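Local atomic coordinates of maltose-binding protein MalE1 (Thermotoga maritima, PDB entry 6DTU), a protein that binds maltose-type glucose chains, here maltotetraose, and probably delivers them to a sugar-uptake system as the solute-binding component. Residues A[2-14]-A[29-42]. Residues are numbered along the deposited sequence; the frame is centred on the assembly and turned at random.
Sequences QPKLTIWCSEKQV and GVEVEVQYVNFQDI. With GLC (alpha-D-glucopyranose), chain C; GLC (alpha-D-glucopyranose), chain B; GLC (alpha-D-glucopyranose), chain D; GLC (alpha-D-glucopyranose), chain E.
Strands 4-9 and 31-36 run parallel, their axes 14° apart, joined by seven backbone hydrogen bonds from Glu31 N to Pro3 O at one end to Val37 N to Cys9 O at the other. Leu5, Ile7 and Cys9 share one face of the sheet with Val32, Val34 and Tyr36. There Ile7 reaches CD1 across to Val32 CG1, 3.9 Å away, and Cys9 SG rests 3.7 Å from Val34 CG1. The opposite face is more polar: Lys4 NZ, at the end of a fully extended chain, makes a salt bridge with Glu33 OE1, though the place of OE1 is less sure and the hydrogen bond within it is weak. Further along, Val37 lays CG2 over one face of the Trp8 indole in a CH-pi contact, 4.0 Å from the five-membered ring centroid and 23° off its normal, while Gln35 CB approaches Trp8 CD1 obliquely at 3.7 Å.

Beyond the strands both segments turn into the sugar site. Ser10 OG accepts hydrogen bonds from O2 of the chain C glucose (2.7 Å) and from Lys12 N, the latter closing an ST turn. Phe39 CB packs against Ser10 CB at 4.1 Å. With CG anti to the backbone N (chi1 177°), its ring projects among the glucoses: O4 of chain C lies over one face, O2 of chain B meets the edge, and O4 of chain D comes to the edge at CE2, 3.4 Å away. Replacing Phe39 with an alanine would probably open a gap beside three of the four glucose units and leave them less firmly placed.

Helix 14-28 links the strands in a beta-alpha-beta unit and packs against Cys9 and Val34 through Leu17. Strand 58-62 pairs with the other edge of strand 4-9, and helix 275-286 covers Leu5 and Val30.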
loop_
_atom_site.group_PDB
_atom_site.type_symbol
_atom_site.label_atom_id
_atom_site.label_comp_id
_atom_site.label_asym_id
_atom_site.label_seq_id
_atom_site.Cartn_x
_atom_site.Cartn_y
_atom_site.Cartn_z
ATOM N N GLN A 2 36.027 4.115 -4.533
ATOM C CA GLN A 2 34.862 3.229 -4.493
ATOM C C GLN A 2 33.584 4.016 -4.760
ATOM O O GLN A 2 33.411 5.111 -4.229
ATOM C CB GLN A 2 34.709 2.544 -3.145
ATOM C CG GLN A 2 35.748 1.478 -2.852
ATOM C CD GLN A 2 36.829 2.014 -1.956
ATOM O OE1 GLN A 2 37.053 3.226 -1.908
ATOM N NE2 GLN A 2 37.505 1.122 -1.228
ATOM N N PRO A 3 32.685 3.484 -5.579
ATOM C CA PRO A 3 31.395 4.131 -5.823
ATOM C C PRO A 3 30.424 3.776 -4.707
ATOM O O PRO A 3 30.674 2.888 -3.889
ATOM C CB PRO A 3 30.949 3.502 -7.144
ATOM C CG PRO A 3 31.445 2.105 -7.025
ATOM C CD PRO A 3 32.797 2.205 -6.291
ATOM N N LYS A 4 29.290 4.472 -4.702
ATOM C CA LYS A 4 28.285 4.303 -3.661
ATOM C C LYS A 4 26.896 4.268 -4.277
ATOM O O LYS A 4 26.600 5.035 -5.202
ATOM C CB LYS A 4 28.359 5.490 -2.690
ATOM C CG LYS A 4 27.390 5.453 -1.537
ATOM C CD LYS A 4 27.650 6.676 -0.667
ATOM C CE LYS A 4 26.763 6.738 0.497
ATOM N NZ LYS A 4 27.227 7.846 1.385
ATOM N N LEU A 5 26.053 3.381 -3.749
ATOM C CA LEU A 5 24.619 3.376 -4.027
ATOM C C LEU A 5 23.857 3.689 -2.755
ATOM O O LEU A 5 24.048 3.026 -1.725
ATOM C CB LEU A 5 24.147 2.020 -4.542
ATOM C CG LEU A 5 24.725 1.550 -5.883
ATOM C CD1 LEU A 5 24.234 0.168 -6.192
ATOM C CD2 LEU A 5 24.378 2.552 -6.984
ATOM N N THR A 6 23.002 4.701 -2.828
ATOM C CA THR A 6 22.124 5.080 -1.730
ATOM C C THR A 6 20.693 4.697 -2.073
ATOM O O THR A 6 20.221 4.955 -3.189
ATOM C CB THR A 6 22.236 6.576 -1.473
ATOM O OG1 THR A 6 23.594 6.872 -1.113
ATOM C CG2 THR A 6 21.317 6.972 -0.302
ATOM N N ILE A 7 20.007 4.080 -1.114
ATOM C CA ILE A 7 18.634 3.616 -1.262
ATOM C C ILE A 7 17.791 4.331 -0.226
ATOM O O ILE A 7 18.171 4.375 0.949
ATOM C CB ILE A 7 18.566 2.107 -0.967
ATOM C CG1 ILE A 7 19.536 1.328 -1.857
ATOM C CG2 ILE A 7 17.136 1.589 -1.106
ATOM C CD1 ILE A 7 19.724 -0.116 -1.409
ATOM N N TRP A 8 16.633 4.842 -0.640
ATOM C CA TRP A 8 15.600 5.326 0.274
ATOM C C TRP A 8 14.502 4.275 0.351
ATOM O O TRP A 8 14.003 3.810 -0.680
ATOM C CB TRP A 8 14.958 6.635 -0.206
ATOM C CG TRP A 8 15.834 7.827 -0.178
ATOM C CD1 TRP A 8 17.089 7.922 0.388
ATOM C CD2 TRP A 8 15.533 9.112 -0.722
ATOM N NE1 TRP A 8 17.585 9.190 0.211
ATOM C CE2 TRP A 8 16.644 9.946 -0.450
ATOM C CE3 TRP A 8 14.418 9.653 -1.385
ATOM C CZ2 TRP A 8 16.688 11.283 -0.854
ATOM C CZ3 TRP A 8 14.463 10.981 -1.784
ATOM C CH2 TRP A 8 15.590 11.783 -1.506
ATOM N N CYS A 9 14.123 3.910 1.556
ATOM C CA CYS A 9 13.038 2.953 1.729
ATOM C C CYS A 9 12.364 3.235 3.056
ATOM O O CYS A 9 12.906 3.934 3.918
ATOM C CB CYS A 9 13.523 1.494 1.660
ATOM S SG CYS A 9 14.660 1.026 2.972
ATOM N N SER A 10 11.191 2.648 3.225
ATOM C CA SER A 10 10.483 2.794 4.484
ATOM C C SER A 10 11.175 1.975 5.571
ATOM O O SER A 10 12.127 1.237 5.329
ATOM C CB SER A 10 9.034 2.330 4.334
ATOM O OG SER A 10 8.960 0.923 4.470
ATOM N N GLU A 11 10.647 2.063 6.796
ATOM C CA GLU A 11 11.260 1.323 7.892
ATOM C C GLU A 11 11.219 -0.186 7.683
ATOM O O GLU A 11 12.078 -0.895 8.211
ATOM C CB GLU A 11 10.606 1.674 9.236
ATOM C CG GLU A 11 9.199 1.162 9.412
ATOM C CD GLU A 11 8.189 2.217 9.099
ATOM O OE1 GLU A 11 8.555 3.139 8.341
ATOM O OE2 GLU A 11 7.048 2.146 9.615
ATOM N N LYS A 12 10.256 -0.682 6.901
ATOM C CA LYS A 12 10.048 -2.123 6.814
ATOM C C LYS A 12 11.199 -2.835 6.116
ATOM O O LYS A 12 11.491 -3.984 6.445
ATOM C CB LYS A 12 8.726 -2.432 6.104
ATOM C CG LYS A 12 7.481 -1.825 6.780
ATOM C CD LYS A 12 7.292 -2.312 8.229
ATOM C CE LYS A 12 6.046 -1.709 8.858
ATOM N NZ LYS A 12 5.795 -2.276 10.222
ATOM N N GLN A 13 11.851 -2.184 5.156
ATOM C CA GLN A 13 12.868 -2.819 4.334
ATOM C C GLN A 13 14.285 -2.502 4.775
ATOM O O GLN A 13 15.226 -3.060 4.200
ATOM C CB GLN A 13 12.697 -2.448 2.846
ATOM C CG GLN A 13 11.319 -2.695 2.246
ATOM C CD GLN A 13 10.415 -1.489 2.317
ATOM O OE1 GLN A 13 10.720 -0.504 2.985
ATOM N NE2 GLN A 13 9.289 -1.565 1.652
ATOM N N VAL A 14 14.467 -1.666 5.810
ATOM C CA VAL A 14 15.812 -1.178 6.131
ATOM C C VAL A 14 16.744 -2.327 6.510
ATOM O O VAL A 14 17.868 -2.419 6.010
ATOM C CB VAL A 14 15.764 -0.114 7.242
ATOM C CG1 VAL A 14 17.174 0.094 7.782
ATOM C CG2 VAL A 14 15.128 1.192 6.750
ATOM N N GLY A 29 33.072 -4.240 -3.487
ATOM C CA GLY A 29 33.663 -2.986 -3.068
ATOM C C GLY A 29 32.806 -1.759 -3.289
ATOM O O GLY A 29 33.297 -0.641 -3.130
ATOM N N VAL A 30 31.543 -1.950 -3.608
ATOM C CA VAL A 30 30.599 -0.872 -3.857
ATOM C C VAL A 30 29.931 -0.576 -2.525
ATOM O O VAL A 30 29.383 -1.480 -1.884
ATOM C CB VAL A 30 29.563 -1.323 -4.902
ATOM C CG1 VAL A 30 28.443 -0.300 -5.066
ATOM C CG2 VAL A 30 30.244 -1.613 -6.252
ATOM N N GLU A 31 30.027 0.668 -2.066
ATOM C CA GLU A 31 29.375 1.019 -0.815
ATOM C C GLU A 31 27.876 1.061 -1.035
ATOM O O GLU A 31 27.401 1.583 -2.044
ATOM C CB GLU A 31 29.858 2.384 -0.331
ATOM C CG GLU A 31 29.445 2.694 1.062
ATOM C CD GLU A 31 30.356 1.950 2.034
ATOM O OE1 GLU A 31 31.508 1.634 1.638
ATOM O OE2 GLU A 31 29.923 1.674 3.177
ATOM N N VAL A 32 27.124 0.489 -0.107
ATOM C CA VAL A 32 25.669 0.546 -0.181
ATOM C C VAL A 32 25.137 1.173 1.099
ATOM O O VAL A 32 25.480 0.747 2.211
ATOM C CB VAL A 32 25.038 -0.831 -0.457
ATOM C CG1 VAL A 32 23.523 -0.675 -0.645
ATOM C CG2 VAL A 32 25.679 -1.480 -1.708
ATOM N N GLU A 33 24.278 2.167 0.946
ATOM C CA GLU A 33 23.795 2.937 2.076
ATOM C C GLU A 33 22.279 2.904 2.045
ATOM O O GLU A 33 21.666 3.310 1.052
ATOM C CB GLU A 33 24.299 4.364 1.966
ATOM C CG GLU A 33 23.634 5.288 2.932
ATOM C CD GLU A 33 24.276 6.631 2.906
ATOM O OE1 GLU A 33 25.499 6.673 3.096
ATOM O OE2 GLU A 33 23.567 7.626 2.671
ATOM N N VAL A 34 21.681 2.395 3.109
ATOM C CA VAL A 34 20.236 2.300 3.200
ATOM C C VAL A 34 19.737 3.383 4.151
ATOM O O VAL A 34 20.030 3.360 5.359
ATOM C CB VAL A 34 19.804 0.905 3.676
ATOM C CG1 VAL A 34 18.301 0.844 3.750
ATOM C CG2 VAL A 34 20.370 -0.187 2.742
ATOM N N GLN A 35 18.941 4.305 3.614
ATOM C CA GLN A 35 18.435 5.459 4.344
ATOM C C GLN A 35 16.924 5.317 4.528
ATOM O O GLN A 35 16.168 5.344 3.548
ATOM C CB GLN A 35 18.718 6.719 3.524
ATOM C CG GLN A 35 18.100 8.012 4.066
ATOM C CD GLN A 35 18.611 8.391 5.430
ATOM O OE1 GLN A 35 19.759 8.813 5.573
ATOM N NE2 GLN A 35 17.776 8.211 6.450
ATOM N N TYR A 36 16.490 5.223 5.786
ATOM C CA TYR A 36 15.070 5.257 6.114
ATOM C C TYR A 36 14.465 6.591 5.713
ATOM O O TYR A 36 15.024 7.652 6.003
ATOM C CB TYR A 36 14.861 5.065 7.624
ATOM C CG TYR A 36 13.525 5.641 8.102
ATOM C CD1 TYR A 36 12.308 5.054 7.729
ATOM C CD2 TYR A 36 13.473 6.807 8.858
ATOM C CE1 TYR A 36 11.092 5.579 8.131
ATOM C CE2 TYR A 36 12.255 7.335 9.262
ATOM C CZ TYR A 36 11.070 6.721 8.892
ATOM O OH TYR A 36 9.854 7.257 9.293
ATOM N N VAL A 37 13.323 6.532 5.034
ATOM C CA VAL A 37 12.495 7.704 4.765
ATOM C C VAL A 37 11.054 7.292 5.033
ATOM O O VAL A 37 10.624 6.212 4.614
ATOM C CB VAL A 37 12.656 8.220 3.315
ATOM C CG1 VAL A 37 11.796 9.433 3.077
ATOM C CG2 VAL A 37 14.128 8.525 2.986
ATOM N N ASN A 38 10.306 8.126 5.749
ATOM C CA ASN A 38 8.890 7.843 5.951
ATOM C C ASN A 38 8.207 7.601 4.610
ATOM O O ASN A 38 8.421 8.346 3.650
ATOM C CB ASN A 38 8.270 9.063 6.630
ATOM C CG ASN A 38 6.789 8.896 6.925
ATOM O OD1 ASN A 38 6.332 7.847 7.379
ATOM N ND2 ASN A 38 6.017 9.943 6.619
ATOM N N PHE A 39 7.397 6.539 4.541
ATOM C CA PHE A 39 6.880 6.093 3.252
ATOM C C PHE A 39 6.168 7.212 2.496
ATOM O O PHE A 39 6.415 7.422 1.304
ATOM C CB PHE A 39 5.959 4.888 3.412
ATOM C CG PHE A 39 5.347 4.459 2.108
ATOM C CD1 PHE A 39 6.058 3.649 1.239
ATOM C CD2 PHE A 39 4.110 4.943 1.713
ATOM C CE1 PHE A 39 5.532 3.266 0.023
ATOM C CE2 PHE A 39 3.590 4.578 0.494
ATOM C CZ PHE A 39 4.288 3.741 -0.351
ATOM N N GLN A 40 5.252 7.921 3.167
ATOM C CA GLN A 40 4.494 8.998 2.532
ATOM C C GLN A 40 5.363 10.176 2.141
ATOM O O GLN A 40 4.864 11.092 1.480
ATOM C CB GLN A 40 3.451 9.581 3.488
ATOM C CG GLN A 40 2.335 8.665 3.949
ATOM C CD GLN A 40 1.152 8.576 3.018
ATOM O OE1 GLN A 40 0.899 7.525 2.431
ATOM N NE2 GLN A 40 0.391 9.667 2.906
ATOM N N ASP A 41 6.627 10.188 2.552
ATOM C CA ASP A 41 7.541 11.261 2.198
ATOM C C ASP A 41 8.536 10.873 1.118
ATOM O O ASP A 41 9.231 11.748 0.598
ATOM C CB ASP A 41 8.277 11.769 3.453
ATOM C CG ASP A 41 7.354 12.524 4.390
ATOM O OD1 ASP A 41 6.392 13.136 3.891
ATOM O OD2 ASP A 41 7.566 12.470 5.612
ATOM N N ILE A 42 8.602 9.598 0.729
ATOM C CA ILE A 42 9.615 9.193 -0.240
ATOM C C ILE A 42 9.421 9.907 -1.570
ATOM O O ILE A 42 10.375 10.456 -2.142
ATOM C CB ILE A 42 9.623 7.663 -0.421
ATOM C CG1 ILE A 42 10.120 6.978 0.850
ATOM C CG2 ILE A 42 10.466 7.263 -1.636
ATOM C CD1 ILE A 42 10.029 5.441 0.777
HETATM C C1 GLC C . 5.294 1.122 5.598
HETATM C C2 GLC C . 5.149 0.268 4.403
HETATM C C3 GLC C . 4.327 0.909 3.361
HETATM C C4 GLC C . 2.982 1.275 3.885
HETATM C C5 GLC C . 3.122 2.266 5.072
HETATM C C6 GLC C . 1.924 2.512 5.752
HETATM O O1 GLC C . 6.017 2.268 5.280
HETATM O O2 GLC C . 6.499 0.000 3.904
HETATM O O3 GLC C . 4.214 -0.063 2.258
HETATM O O4 GLC C . 2.203 1.910 2.836
HETATM O O5 GLC C . 3.996 1.532 6.101
HETATM O O6 GLC C . 2.151 3.541 6.721
HETATM C C1 GLC B . -0.698 4.717 -1.038
HETATM C C2 GLC B . 0.071 5.180 -2.211
HETATM C C3 GLC B . 0.847 6.425 -1.909
HETATM C C4 GLC B . -0.031 7.534 -1.480
HETATM C C5 GLC B . -0.858 7.124 -0.236
HETATM C C6 GLC B . -1.818 8.091 0.105
HETATM O O2 GLC B . 1.007 4.134 -2.595
HETATM O O3 GLC B . 1.595 6.832 -3.099
HETATM O O4 GLC B . 0.819 8.661 -1.127
HETATM O O5 GLC B . -1.599 5.792 -0.572
HETATM O O6 GLC B . -2.482 7.659 1.273
HETATM C C1 GLC D . 0.976 1.269 2.645
HETATM C C2 GLC D . 0.835 0.920 1.208
HETATM C C3 GLC D . 0.956 2.103 0.362
HETATM C C4 GLC D . -0.078 3.149 0.727
HETATM C C5 GLC D . -0.006 3.526 2.237
HETATM C C6 GLC D . -1.124 4.314 2.668
HETATM O O2 GLC D . 1.945 0.035 0.875
HETATM O O3 GLC D . 0.699 1.757 -1.050
HETATM O O4 GLC D . 0.187 4.392 -0.012
HETATM O O5 GLC D . -0.083 2.214 3.008
HETATM O O6 GLC D . -0.824 4.864 3.940
HETATM C C1 GLC E . 0.801 9.707 -2.076
HETATM C C2 GLC E . 2.165 10.262 -2.182
HETATM C C3 GLC E . 2.540 10.988 -0.947
HETATM C C4 GLC E . 1.569 12.077 -0.609
HETATM C C5 GLC E . 0.158 11.495 -0.366
HETATM C C6 GLC E . -0.845 12.487 -0.096
HETATM O O2 GLC E . 3.119 9.135 -2.409
HETATM O O3 GLC E . 3.869 11.559 -1.167
HETATM O O4 GLC E . 2.017 12.756 0.574
HETATM O O5 GLC E . -0.186 10.736 -1.667
HETATM O O6 GLC E . -0.930 13.369 -1.191
HETATM O O HOH W 1 7.844 5.085 10.140
#